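Local coordinates for dephospho-CoA kinase (Legionella pneumophila subsp. pneumophila, PDB 4TTR), which probably catalyses the ATP-dependent phosphorylation of the 3'-hydroxyl of dephospho-CoA, the last step in making coenzyme A, at residues E34-L39 and N201-K206; I65-S70 and S92-W97; L128-H133 and E177-A182; S150-I155 and Q165-L170. All blocks are in the same frame, centred on the assembly; numbering follows the deposited sequence. Where two conformers were deposited one is given.

Interaction 1: E34-L39 and N201-K206; sequences EFFSEL and NKLHQK
Phe36 and His204 hold the nearest CA atoms of segments 34-39 and 201-206, 7.2 Å from Phe36 CA to His204 CA; the first segment lies at the C-terminal end of helix 29-38, the second on a middle turn of helix 192-213. No hydrogen bond crosses the interface; the contact is carried by carbon atoms and one imidazole face. Phe36 reaches across with the outer end of its ring. Its CZ lies 4.0 Å from Leu203 CB, which sits at the ring's edge near the ring plane, while CE1 approaches the His204 backbone, 4.1 Å from His204 N. Leu39, in the turn that follows the first helix, works against the flat side of His204. Leu39 CD1 is 3.7 Å from His204 CG. It stands over the ring face, 29° off the normal, which makes it a CH-pi contact. His204 CG is anti to the backbone N (chi1 169°), which sets the root of the ring beside Leu39 CD1. A hydrogen bond between His204 ND1 and Tyr121 OH should limit rotation of the ring. Phe36 and Leu203 also both rest on Leu142 of strand 140-145, and Leu203 on Leu187 of strand 185-188. This is the alpha/beta packing of a P-loop kinase core, in which the helix that follows the Walker A loop lies beside the C-terminal helix on a parallel sheet.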
# COMPACT_ATOMS: atom_id res chain seq x y z
N GLU A 34 7.04 -8.95 2.47
CA GLU A 34 8.13 -9.87 2.17
C GLU A 34 8.04 -11.14 3.03
O GLU A 34 8.27 -12.24 2.54
CB GLU A 34 9.49 -9.18 2.39
CG GLU A 34 10.71 -10.06 2.12
CD GLU A 34 10.77 -10.57 0.68
OE1 GLU A 34 11.51 -11.55 0.44
OE2 GLU A 34 10.10 -10.00 -0.20
N PHE A 35 7.68 -10.98 4.30
CA PHE A 35 7.55 -12.13 5.19
C PHE A 35 6.41 -13.03 4.71
O PHE A 35 6.55 -14.25 4.73
CB PHE A 35 7.31 -11.68 6.64
CG PHE A 35 8.57 -11.25 7.37
CD1 PHE A 35 9.74 -11.99 7.26
CD2 PHE A 35 8.58 -10.12 8.16
CE1 PHE A 35 10.89 -11.61 7.92
CE2 PHE A 35 9.74 -9.72 8.82
CZ PHE A 35 10.89 -10.47 8.70
N PHE A 36 5.30 -12.45 4.28
CA PHE A 36 4.21 -13.23 3.70
C PHE A 36 4.68 -13.92 2.43
O PHE A 36 4.36 -15.09 2.18
CB PHE A 36 2.99 -12.36 3.40
CG PHE A 36 2.10 -12.15 4.59
CD1 PHE A 36 1.29 -13.19 5.04
CD2 PHE A 36 2.07 -10.94 5.26
CE1 PHE A 36 0.48 -13.01 6.14
CE2 PHE A 36 1.25 -10.77 6.36
CZ PHE A 36 0.45 -11.80 6.80
N SER A 37 5.47 -13.20 1.64
CA SER A 37 6.01 -13.73 0.40
C SER A 37 6.86 -14.97 0.68
O SER A 37 6.78 -15.98 -0.01
CB SER A 37 6.85 -12.67 -0.31
OG SER A 37 6.93 -12.92 -1.70
N GLU A 38 7.67 -14.87 1.73
CA GLU A 38 8.61 -15.92 2.07
C GLU A 38 7.92 -17.13 2.68
O GLU A 38 8.52 -18.19 2.83
CB GLU A 38 9.68 -15.37 3.01
CG GLU A 38 10.61 -14.37 2.33
CD GLU A 38 11.49 -13.62 3.31
OE1 GLU A 38 11.42 -13.90 4.52
OE2 GLU A 38 12.25 -12.74 2.87
N LEU A 39 6.64 -16.98 3.04
CA LEU A 39 5.83 -18.10 3.51
C LEU A 39 5.08 -18.75 2.35
O LEU A 39 4.21 -19.59 2.55
CB LEU A 39 4.84 -17.64 4.58
CG LEU A 39 5.46 -17.31 5.94
CD1 LEU A 39 4.50 -16.52 6.80
CD2 LEU A 39 5.90 -18.59 6.65
N ASN A 201 3.73 -14.71 11.03
CA ASN A 201 3.51 -16.15 11.07
C ASN A 201 2.14 -16.51 11.64
O ASN A 201 1.43 -17.32 11.07
CB ASN A 201 4.60 -16.84 11.89
CG ASN A 201 5.53 -17.67 11.03
OD1 ASN A 201 5.31 -18.87 10.83
ND2 ASN A 201 6.58 -17.04 10.51
N LYS A 202 1.77 -15.89 12.75
CA LYS A 202 0.48 -16.17 13.37
C LYS A 202 -0.69 -15.71 12.51
O LYS A 202 -1.73 -16.35 12.47
CB LYS A 202 0.39 -15.53 14.75
CG LYS A 202 1.36 -16.12 15.76
CD LYS A 202 0.91 -15.86 17.18
CE LYS A 202 2.08 -15.94 18.15
NZ LYS A 202 2.99 -14.76 18.02
N LEU A 203 -0.51 -14.59 11.80
CA LEU A 203 -1.53 -14.10 10.89
C LEU A 203 -1.67 -15.07 9.72
O LEU A 203 -2.78 -15.40 9.31
CB LEU A 203 -1.19 -12.70 10.38
CG LEU A 203 -1.28 -11.56 11.41
CD1 LEU A 203 -0.66 -10.29 10.86
CD2 LEU A 203 -2.73 -11.31 11.81
N HIS A 204 -0.53 -15.51 9.20
CA HIS A 204 -0.48 -16.50 8.14
C HIS A 204 -1.29 -17.75 8.50
O HIS A 204 -2.11 -18.21 7.72
CB HIS A 204 0.98 -16.85 7.84
CG HIS A 204 1.15 -18.04 6.94
ND1 HIS A 204 0.76 -18.03 5.61
CD2 HIS A 204 1.70 -19.25 7.16
CE1 HIS A 204 1.05 -19.20 5.07
NE2 HIS A 204 1.62 -19.96 5.99
N GLN A 205 -1.06 -18.28 9.70
CA GLN A 205 -1.80 -19.46 10.15
C GLN A 205 -3.28 -19.14 10.33
O GLN A 205 -4.13 -20.00 10.10
CB GLN A 205 -1.21 -19.99 11.47
CG GLN A 205 0.23 -20.47 11.36
CD GLN A 205 0.39 -21.62 10.37
OE1 GLN A 205 -0.50 -22.45 10.21
NE2 GLN A 205 1.54 -21.67 9.71
N LYS A 206 -3.59 -17.92 10.73
CA LYS A 206 -4.98 -17.49 10.86
C LYS A 206 -5.67 -17.45 9.49
O LYS A 206 -6.80 -17.92 9.35
CB LYS A 206 -5.05 -16.12 11.52
CG LYS A 206 -6.45 -15.66 11.89
CD LYS A 206 -6.44 -14.20 12.32
CE LYS A 206 -7.69 -13.83 13.09
NZ LYS A 206 -7.66 -12.42 13.55

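Interaction 2: I65-S70 and S92-W97; sequences ISHFGS and SNERLW
His67 and Trp97 stack face to face: the imidazole lies over the six-membered indole ring with centroids 3.6 Å apart and planes 9° from parallel. Trp97 CE2 stands over the centre of the imidazole face. At the imidazole's edge, His67 NE2 donates to Glu94 OE2 over 2.8 Å at an N-H...O angle of 155°. The oxygen lies in the ring plane and accepts the N-H on its syn lone pair, so the stack and the bond together fix both the tilt and the rotation of the imidazole. The carboxylate is turned 72° against that ring, and Glu94 is folded at chi2. Phe68 completes the aromatic cluster: one face of its ring has His67 CD2 above the centre, and its CE2 is 4.0 Å from Trp97 CZ3, in an oblique pairing. The cluster joins the C-terminal end of helix 59-68 to the first turns of helix 92-115, within the helical part between strands 42-45 and 122-125 that in CoaE relatives forms the CoA-binding domain. Glu94 OE2 also lies 3.5 Å from Phe68 CE1, and the carboxylate's negative charge would probably favour a protonated His67. Phe68 further packs on Ile87 of helix 81-90.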
# COMPACT_ATOMS: atom_id res chain seq x y z
N ILE A 65 0.54 13.67 -17.02
CA ILE A 65 1.36 14.82 -17.41
C ILE A 65 0.49 15.93 -17.98
O ILE A 65 0.76 17.11 -17.75
CB ILE A 65 2.43 14.40 -18.43
CG1 ILE A 65 3.46 13.50 -17.74
CG2 ILE A 65 3.13 15.62 -19.03
CD1 ILE A 65 4.32 12.71 -18.69
N SER A 66 -0.55 15.58 -18.73
CA SER A 66 -1.46 16.58 -19.27
C SER A 66 -2.24 17.24 -18.14
O SER A 66 -2.51 18.44 -18.18
CB SER A 66 -2.41 15.95 -20.29
OG SER A 66 -3.64 15.58 -19.68
N HIS A 67 -2.58 16.45 -17.12
CA HIS A 67 -3.36 16.95 -16.00
C HIS A 67 -2.56 17.85 -15.07
O HIS A 67 -2.98 18.96 -14.75
CB HIS A 67 -3.93 15.77 -15.20
CG HIS A 67 -4.84 16.17 -14.09
ND1 HIS A 67 -6.14 16.56 -14.30
CD2 HIS A 67 -4.64 16.24 -12.75
CE1 HIS A 67 -6.71 16.85 -13.15
NE2 HIS A 67 -5.82 16.67 -12.19
N PHE A 68 -1.40 17.37 -14.64
CA PHE A 68 -0.59 18.11 -13.68
C PHE A 68 0.37 19.08 -14.36
O PHE A 68 0.84 20.03 -13.73
CB PHE A 68 0.20 17.14 -12.80
CG PHE A 68 -0.65 16.36 -11.84
CD1 PHE A 68 -1.33 16.99 -10.81
CD2 PHE A 68 -0.77 14.98 -11.97
CE1 PHE A 68 -2.11 16.27 -9.92
CE2 PHE A 68 -1.55 14.25 -11.08
CZ PHE A 68 -2.23 14.90 -10.06
N GLY A 69 0.66 18.84 -15.63
CA GLY A 69 1.51 19.75 -16.39
C GLY A 69 2.96 19.33 -16.39
O GLY A 69 3.32 18.29 -15.85
N SER A 70 3.81 20.17 -16.97
CA SER A 70 5.21 19.85 -17.20
C SER A 70 6.03 19.67 -15.92
O SER A 70 7.11 19.09 -15.96
CB SER A 70 5.84 20.95 -18.05
OG SER A 70 5.61 22.23 -17.49
N SER A 92 -6.44 16.44 -1.71
CA SER A 92 -7.30 15.26 -1.69
C SER A 92 -8.07 15.08 -2.99
O SER A 92 -8.33 13.96 -3.42
CB SER A 92 -8.27 15.33 -0.51
OG SER A 92 -9.36 16.18 -0.80
N ASN A 93 -8.46 16.19 -3.61
CA ASN A 93 -9.18 16.13 -4.88
C ASN A 93 -8.31 15.53 -5.97
O ASN A 93 -8.81 14.91 -6.90
CB ASN A 93 -9.66 17.52 -5.31
CG ASN A 93 -10.81 18.03 -4.46
OD1 ASN A 93 -11.40 17.29 -3.67
ND2 ASN A 93 -11.15 19.30 -4.64
N GLU A 94 -7.00 15.71 -5.84
CA GLU A 94 -6.06 15.19 -6.82
C GLU A 94 -5.75 13.73 -6.52
O GLU A 94 -5.48 12.95 -7.43
CB GLU A 94 -4.78 16.02 -6.84
CG GLU A 94 -4.99 17.47 -7.22
CD GLU A 94 -5.39 17.66 -8.67
OE1 GLU A 94 -5.52 18.82 -9.11
OE2 GLU A 94 -5.59 16.66 -9.39
N ARG A 95 -5.77 13.37 -5.24
CA ARG A 95 -5.62 11.97 -4.86
C ARG A 95 -6.75 11.17 -5.47
O ARG A 95 -6.53 10.10 -6.05
CB ARG A 95 -5.61 11.79 -3.34
CG ARG A 95 -5.68 10.34 -2.93
CD ARG A 95 -5.12 10.10 -1.55
NE ARG A 95 -5.80 10.92 -0.55
CZ ARG A 95 -7.02 10.67 -0.08
NH1 ARG A 95 -7.71 9.62 -0.52
NH2 ARG A 95 -7.55 11.47 0.83
N LEU A 96 -7.96 11.69 -5.34
CA LEU A 96 -9.14 11.01 -5.86
C LEU A 96 -9.12 10.96 -7.38
O LEU A 96 -9.50 9.95 -7.98
CB LEU A 96 -10.41 11.69 -5.36
CG LEU A 96 -10.73 11.40 -3.89
CD1 LEU A 96 -11.79 12.36 -3.35
CD2 LEU A 96 -11.20 9.96 -3.70
N TRP A 97 -8.68 12.05 -8.01
CA TRP A 97 -8.59 12.09 -9.46
C TRP A 97 -7.65 11.00 -9.95
O TRP A 97 -7.98 10.24 -10.86
CB TRP A 97 -8.11 13.46 -9.95
CG TRP A 97 -7.97 13.52 -11.45
CD1 TRP A 97 -8.92 13.89 -12.35
CD2 TRP A 97 -6.80 13.18 -12.21
NE1 TRP A 97 -8.42 13.81 -13.63
CE2 TRP A 97 -7.13 13.37 -13.57
CE3 TRP A 97 -5.52 12.74 -11.88
CZ2 TRP A 97 -6.21 13.14 -14.59
CZ3 TRP A 97 -4.62 12.50 -12.90
CH2 TRP A 97 -4.97 12.70 -14.24

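Interaction 3: L128-H133 and E177-A182; sequences LLFNKH and EQRLEA
Arg179 reaches from helix 177-182 to Phe130 with its guanidinium, which meets both the carbonyl and the ring of that residue. The planes of ring and guanidinium are 55° apart. Arg179 NH1 donates to Phe130 O over 2.8 Å, with the oxygen close to the guanidinium plane and the donor on a carbonyl lone pair. A weak second bond runs from Arg179 NH2 to the same oxygen over 3.1 Å, so the two end nitrogens fork onto one acceptor. NH1 also stands 3.5 Å above the Phe130 ring plane, towards the rim. The pair is a cation-pi contact, Arg179 CZ being 4.9 Å from the ring centroid and 24° off the normal. Phe130 CG takes the crowded position between backbone N and carbonyl carbon (chi1 68°), close to the carbonyl that Arg179 also binds. One guanidinium face is laid against the backbone, with Leu129 CA 3.4 Å above its plane, and Leu129 CD2 lies 3.8 Å from Arg179 NE. Farther along, Lys132 NZ is 3.6 Å from Ala182 CB, while Asn131 starts an Asx turn through His133 N. The contact ties the loop after strand 122-125 to a short helix beside strand 140-145: Leu128 and Leu180 touch Leu143 of that strand, and Phe130 touches Val141.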
# COMPACT_ATOMS: atom_id res chain seq x y z
N LEU A 128 -3.31 3.12 2.15
CA LEU A 128 -3.92 3.27 3.47
C LEU A 128 -5.39 3.67 3.39
O LEU A 128 -6.25 3.06 4.04
CB LEU A 128 -3.14 4.32 4.27
CG LEU A 128 -3.69 4.73 5.64
CD1 LEU A 128 -3.69 3.56 6.61
CD2 LEU A 128 -2.89 5.90 6.19
N LEU A 129 -5.68 4.69 2.58
CA LEU A 129 -7.03 5.20 2.41
C LEU A 129 -7.67 4.65 1.13
O LEU A 129 -8.20 5.41 0.32
CB LEU A 129 -7.03 6.73 2.37
CG LEU A 129 -6.43 7.43 3.58
CD1 LEU A 129 -6.22 8.90 3.26
CD2 LEU A 129 -7.33 7.27 4.80
N PHE A 130 -7.61 3.34 0.96
CA PHE A 130 -8.13 2.71 -0.24
C PHE A 130 -9.65 2.84 -0.32
O PHE A 130 -10.34 2.77 0.70
CB PHE A 130 -7.72 1.23 -0.30
CG PHE A 130 -8.39 0.37 0.74
CD1 PHE A 130 -7.87 0.29 2.02
CD2 PHE A 130 -9.52 -0.37 0.43
CE1 PHE A 130 -8.47 -0.50 2.98
CE2 PHE A 130 -10.12 -1.16 1.39
CZ PHE A 130 -9.60 -1.23 2.66
N ASN A 131 -10.15 3.06 -1.53
CA ASN A 131 -11.58 3.10 -1.77
C ASN A 131 -12.15 1.68 -1.68
O ASN A 131 -11.77 0.81 -2.46
CB ASN A 131 -11.89 3.71 -3.14
CG ASN A 131 -13.37 3.98 -3.35
OD1 ASN A 131 -14.22 3.42 -2.66
ND2 ASN A 131 -13.68 4.84 -4.30
N LYS A 132 -13.05 1.47 -0.73
CA LYS A 132 -13.60 0.14 -0.49
C LYS A 132 -14.41 -0.31 -1.70
O LYS A 132 -14.40 -1.49 -2.06
CB LYS A 132 -14.49 0.12 0.76
CG LYS A 132 -14.12 1.14 1.82
CD LYS A 132 -14.77 0.81 3.15
CE LYS A 132 -13.74 0.33 4.15
NZ LYS A 132 -14.37 -0.26 5.36
N HIS A 133 -15.10 0.63 -2.33
CA HIS A 133 -15.92 0.33 -3.51
C HIS A 133 -15.06 -0.21 -4.64
O HIS A 133 -15.57 -0.85 -5.56
CB HIS A 133 -16.67 1.58 -3.97
CG HIS A 133 -17.73 2.04 -3.02
ND1 HIS A 133 -17.82 1.58 -1.72
CD2 HIS A 133 -18.75 2.92 -3.18
CE1 HIS A 133 -18.85 2.15 -1.12
NE2 HIS A 133 -19.43 2.97 -1.98
N GLU A 177 -8.38 6.40 12.77
CA GLU A 177 -9.50 5.93 13.58
C GLU A 177 -10.48 5.08 12.77
O GLU A 177 -10.84 3.97 13.17
CB GLU A 177 -10.24 7.12 14.20
CG GLU A 177 -11.41 6.73 15.11
CD GLU A 177 -12.01 7.92 15.83
OE1 GLU A 177 -11.55 9.06 15.59
OE2 GLU A 177 -12.94 7.72 16.64
N GLN A 178 -10.89 5.59 11.61
CA GLN A 178 -11.86 4.90 10.77
C GLN A 178 -11.26 3.63 10.17
O GLN A 178 -11.93 2.59 10.11
CB GLN A 178 -12.34 5.83 9.66
CG GLN A 178 -13.62 5.38 8.98
CD GLN A 178 -14.10 6.37 7.93
OE1 GLN A 178 -14.41 5.99 6.80
NE2 GLN A 178 -14.19 7.64 8.31
N ARG A 179 -10.01 3.70 9.74
CA ARG A 179 -9.34 2.56 9.13
C ARG A 179 -8.93 1.52 10.17
O ARG A 179 -8.84 0.33 9.86
CB ARG A 179 -8.11 3.03 8.35
CG ARG A 179 -8.42 3.97 7.20
CD ARG A 179 -9.25 3.30 6.11
NE ARG A 179 -9.65 4.24 5.07
CZ ARG A 179 -10.04 3.90 3.84
NH1 ARG A 179 -10.07 2.63 3.47
NH2 ARG A 179 -10.39 4.84 2.98
N LEU A 180 -8.68 1.96 11.40
CA LEU A 180 -8.37 1.05 12.50
C LEU A 180 -9.60 0.24 12.88
O LEU A 180 -9.52 -0.96 13.11
CB LEU A 180 -7.85 1.82 13.71
CG LEU A 180 -6.40 2.32 13.68
CD1 LEU A 180 -6.21 3.39 14.75
CD2 LEU A 180 -5.41 1.18 13.90
N GLU A 181 -10.75 0.92 12.92
CA GLU A 181 -12.02 0.26 13.20
C GLU A 181 -12.35 -0.78 12.13
O GLU A 181 -12.77 -1.89 12.44
CB GLU A 181 -13.14 1.29 13.28
CG GLU A 181 -13.10 2.16 14.52
CD GLU A 181 -14.06 3.32 14.45
OE1 GLU A 181 -15.20 3.20 14.94
OE2 GLU A 181 -13.68 4.37 13.89
N ALA A 182 -12.14 -0.42 10.87
CA ALA A 182 -12.52 -1.27 9.75
C ALA A 182 -11.62 -2.49 9.62
O ALA A 182 -12.07 -3.57 9.24
CB ALA A 182 -12.50 -0.47 8.45

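Interaction 4: S150-I155 and Q165-L170; sequences SQLDRI and QALAIL
Leu152 and Ile155 of helix 148-159 meet Ala166 and Leu170 of helix 163-171 in a pair of consecutive helices, joined by a short connection, after strand 140-145; their place in the chain is consistent with the lid of P-loop kinases. The short helix segments make an angle of 120° between their N-to-C directions and their axes approach to 9.4 Å, so they are far from antiparallel. Leu170 puts one methyl on each of two partners: its CD1 is 3.4 Å from Leu152 CD2, and its CD2 is 3.3 Å from Ile155 CD1. The side chains of Leu170 and Ile155 slide past each other in opposite directions. Ala166 takes contacts from the same two residues, its CB being 3.3 Å from Ile155 CG2 and near Leu152 CD2 as well. Ile155 can serve both because CG2 is anti to the backbone N while CG1 carries CD1 towards Leu170. At the margin, Leu152 CD1 meets Leu167 CD1 at 4.0 Å. Gln151 CB lies 3.8 Å from Leu170 CD1. The polar end of Gln151 turns to the P-loop region, where NE2 bonds Ile25 O; similarly Arg154 NH2 bonds the backbone O of Ala26, a residue lining the 1,3-butanediol pocket and predicted to bind ATP. The interface itself holds no hydrogen bond, and three of its carbon pairs are closer than usual van der Waals distance. Cohesion between the two helices here thus rests on shape and apolar burial, while polar groups of the first helix tie it to the nucleotide-binding loop.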
# COMPACT_ATOMS: atom_id res chain seq x y z
N SER A 150 9.04 5.10 16.54
CA SER A 150 9.58 4.24 15.49
C SER A 150 9.46 4.87 14.11
O SER A 150 10.36 4.75 13.28
CB SER A 150 8.86 2.88 15.49
OG SER A 150 8.99 2.22 16.74
N GLN A 151 8.32 5.52 13.86
CA GLN A 151 8.09 6.19 12.58
C GLN A 151 9.09 7.32 12.35
O GLN A 151 9.56 7.52 11.23
CB GLN A 151 6.67 6.76 12.52
CG GLN A 151 5.55 5.74 12.56
CD GLN A 151 4.19 6.41 12.56
OE1 GLN A 151 3.76 6.94 13.58
NE2 GLN A 151 3.53 6.41 11.42
N LEU A 152 9.40 8.06 13.41
CA LEU A 152 10.31 9.19 13.27
C LEU A 152 11.70 8.69 12.93
O LEU A 152 12.36 9.23 12.04
CB LEU A 152 10.33 10.03 14.55
CG LEU A 152 9.08 10.87 14.82
CD1 LEU A 152 9.21 11.61 16.14
CD2 LEU A 152 8.82 11.86 13.69
N ASP A 153 12.15 7.65 13.64
CA ASP A 153 13.45 7.06 13.38
C ASP A 153 13.54 6.61 11.93
O ASP A 153 14.53 6.87 11.25
CB ASP A 153 13.70 5.88 14.31
CG ASP A 153 13.76 6.29 15.77
OD1 ASP A 153 14.17 7.44 16.06
OD2 ASP A 153 13.38 5.47 16.64
N ARG A 154 12.49 5.96 11.46
CA ARG A 154 12.44 5.45 10.10
C ARG A 154 12.45 6.60 9.09
O ARG A 154 13.10 6.51 8.05
CB ARG A 154 11.19 4.59 9.91
CG ARG A 154 11.34 3.45 8.91
CD ARG A 154 11.16 2.10 9.58
NE ARG A 154 9.88 1.99 10.26
CZ ARG A 154 9.55 1.00 11.09
NH1 ARG A 154 10.43 0.05 11.37
NH2 ARG A 154 8.36 0.99 11.67
N ILE A 155 11.74 7.67 9.41
CA ILE A 155 11.61 8.82 8.51
C ILE A 155 12.89 9.66 8.48
O ILE A 155 13.26 10.19 7.44
CB ILE A 155 10.41 9.70 8.90
CG1 ILE A 155 9.12 9.08 8.37
CG2 ILE A 155 10.54 11.12 8.34
CD1 ILE A 155 7.86 9.65 8.99
N GLN A 165 11.01 17.97 11.27
CA GLN A 165 10.40 17.88 9.95
C GLN A 165 9.64 16.56 9.83
O GLN A 165 8.59 16.50 9.20
CB GLN A 165 11.44 18.00 8.85
N ALA A 166 10.20 15.51 10.43
CA ALA A 166 9.55 14.21 10.42
C ALA A 166 8.25 14.26 11.21
O ALA A 166 7.22 13.77 10.76
CB ALA A 166 10.49 13.15 11.00
N LEU A 167 8.31 14.88 12.39
CA LEU A 167 7.13 15.06 13.23
C LEU A 167 6.08 15.86 12.47
O LEU A 167 4.88 15.56 12.55
CB LEU A 167 7.50 15.77 14.53
CG LEU A 167 6.44 15.78 15.64
CD1 LEU A 167 6.33 14.42 16.31
CD2 LEU A 167 6.75 16.85 16.68
N ALA A 168 6.52 16.86 11.72
CA ALA A 168 5.62 17.69 10.93
C ALA A 168 5.00 16.88 9.79
O ALA A 168 3.87 17.12 9.39
CB ALA A 168 6.36 18.90 10.37
N ILE A 169 5.76 15.91 9.28
CA ILE A 169 5.26 14.99 8.27
C ILE A 169 4.24 14.04 8.89
O ILE A 169 3.19 13.78 8.31
CB ILE A 169 6.40 14.19 7.62
CG1 ILE A 169 7.22 15.10 6.71
CG2 ILE A 169 5.86 13.01 6.81
CD1 ILE A 169 8.64 14.64 6.49
N LEU A 170 4.56 13.53 10.08
CA LEU A 170 3.63 12.66 10.80
C LEU A 170 2.39 13.43 11.24
O LEU A 170 1.30 12.86 11.32
CB LEU A 170 4.31 12.03 12.01
CG LEU A 170 5.44 11.03 11.74
CD1 LEU A 170 5.87 10.39 13.05
CD2 LEU A 170 5.04 9.96 10.74

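Interaction 1 closes the longest loop of the four, and the other three are nested inside it. Interaction 2 comes first, then interaction 3, which encloses interaction 4. Interactions 1 and 2 lie on opposite sides of the chain's centre, their own centres 36 Å apart. Interactions 1 and 3 both rest on strand 140-145 of the parallel sheet, whereas 2 and 4 belong to helical parts beyond it, their centres 26 Å apart. Interactions 2 and 3 touch directly, Arg95 NH2 lying 3.8 Å from Leu129 CD1. Helices 163-171 and 177-182 follow each other, linking 4 to 3. Two contacts thus sit on the core and one each in the probable CoA-binding part and probable lid.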